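Local coordinates for protein 1,4-beta-N-Acetylmuramidase M1 (Streptomyces coelicolor, PDB 1JFX) that hydrolyses the beta-1,4-linkages between N-acetylmuramic acid and N-acetylglucosamine in bacterial peptidoglycan through its family 25 glycosyl hydrolase domain, with both acetylmuramidase and diacetylmuramidase activities, at residues A141-W144 and N145-G149. Residues are numbered along the deposited sequence; the frame is centred on the assembly and turned at random.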
# COMPACT_ATOMS: atom_id res chain seq x y z
N ALA A 141 -3.89 13.02 -0.49
CA ALA A 141 -3.85 14.11 0.46
C ALA A 141 -5.29 14.58 0.75
O ALA A 141 -5.63 14.85 1.90
CB ALA A 141 -3.03 15.27 -0.10
N SER A 142 -6.11 14.68 -0.29
CA SER A 142 -7.50 15.14 -0.14
C SER A 142 -8.27 14.28 0.83
O SER A 142 -8.95 14.79 1.73
CB SER A 142 -8.24 15.09 -1.49
OG SER A 142 -7.82 16.17 -2.31
N TRP A 143 -8.19 12.97 0.65
CA TRP A 143 -8.92 12.08 1.53
C TRP A 143 -8.38 12.18 2.95
O TRP A 143 -9.15 12.28 3.91
CB TRP A 143 -8.84 10.64 1.04
CG TRP A 143 -9.80 9.74 1.74
CD1 TRP A 143 -11.08 9.43 1.34
CD2 TRP A 143 -9.62 9.12 3.02
NE1 TRP A 143 -11.70 8.66 2.30
CE2 TRP A 143 -10.83 8.45 3.33
CE3 TRP A 143 -8.56 9.06 3.93
CZ2 TRP A 143 -11.00 7.74 4.53
CZ3 TRP A 143 -8.73 8.35 5.12
CH2 TRP A 143 -9.95 7.71 5.41
N TRP A 144 -7.06 12.14 3.10
CA TRP A 144 -6.50 12.23 4.45
C TRP A 144 -6.95 13.49 5.17
O TRP A 144 -7.46 13.45 6.31
CB TRP A 144 -4.97 12.22 4.41
CG TRP A 144 -4.39 12.14 5.78
CD1 TRP A 144 -3.89 13.17 6.54
CD2 TRP A 144 -4.34 10.98 6.61
NE1 TRP A 144 -3.54 12.71 7.79
CE2 TRP A 144 -3.81 11.37 7.86
CE3 TRP A 144 -4.71 9.63 6.42
CZ2 TRP A 144 -3.62 10.46 8.91
CZ3 TRP A 144 -4.52 8.73 7.47
CH2 TRP A 144 -3.99 9.15 8.70
N ASN A 145 -6.78 14.63 4.52
CA ASN A 145 -7.15 15.87 5.18
C ASN A 145 -8.65 15.96 5.46
O ASN A 145 -9.06 16.32 6.57
CB ASN A 145 -6.64 17.06 4.36
CG ASN A 145 -5.12 17.21 4.46
OD1 ASN A 145 -4.52 16.83 5.48
ND2 ASN A 145 -4.50 17.76 3.42
N THR A 146 -9.46 15.59 4.49
CA THR A 146 -10.90 15.64 4.69
C THR A 146 -11.44 14.66 5.72
O THR A 146 -12.12 15.07 6.67
CB THR A 146 -11.62 15.40 3.36
OG1 THR A 146 -11.38 16.52 2.50
CG2 THR A 146 -13.13 15.21 3.57
N CYS A 147 -11.12 13.38 5.56
CA CYS A 147 -11.66 12.38 6.46
C CYS A 147 -11.02 12.22 7.83
O CYS A 147 -11.64 11.66 8.73
CB CYS A 147 -11.73 11.04 5.74
SG CYS A 147 -12.76 11.05 4.24
N THR A 148 -9.78 12.69 8.01
CA THR A 148 -9.18 12.59 9.34
C THR A 148 -9.07 13.97 9.96
O THR A 148 -8.64 14.12 11.11
CB THR A 148 -7.75 11.97 9.32
OG1 THR A 148 -6.79 12.92 8.85
CG2 THR A 148 -7.73 10.75 8.42
N GLY A 149 -9.47 14.99 9.22
CA GLY A 149 -9.36 16.33 9.75
C GLY A 149 -7.91 16.75 9.91
O GLY A 149 -7.52 17.29 10.95
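Trp143 and Trp144 each carry, over one indole face, the side chain four residues further along helix 141-148. On Trp143 it is Cys147: CB stands 3.6 Å from the centroid of the six-membered ring as a CH-pi contact, and SG lies 3.5 Å from that of the five-membered ring, a sulfur-aromatic contact. CG of Trp143 is anti to the backbone N (chi1 -168°), which lays one indole face against the side chain of Cys147. On Trp144, Thr148 CG2 makes a CH-pi contact 3.7 Å from the six-membered ring centroid, almost on the ring normal, while OG1 stands above the same face nearer NE1, without a hydrogen bond between the two.

Helical i to i+4 hydrogen bonds set this spacing. The bond from Asn145 N to Ala141 O is nearly straight (174°), and Cys147 N donates to Trp143 O at 2.8 Å. Trp144 O accepts Thr148 N at 3.0 Å and, in addition, the side-chain hydroxyl OG1 of Thr148 at 2.7 Å, from opposite faces of its carbonyl plane.

Trp151 bonds through its N with Thr148 OG1 and through its O with Trp144 NE1. The Trp143 ring meets that of His101, and its side chain lies about 5 Å from that of Glu100, predicted to be in the active site. Trp143 NE1 donates to Met107 O and Cys147 is disulfide-linked to Cys108, so both partners of the sulfur-aromatic pair are fixed and tie this short helix of a barrel beta-alpha-beta unit to Met107 and Cys108.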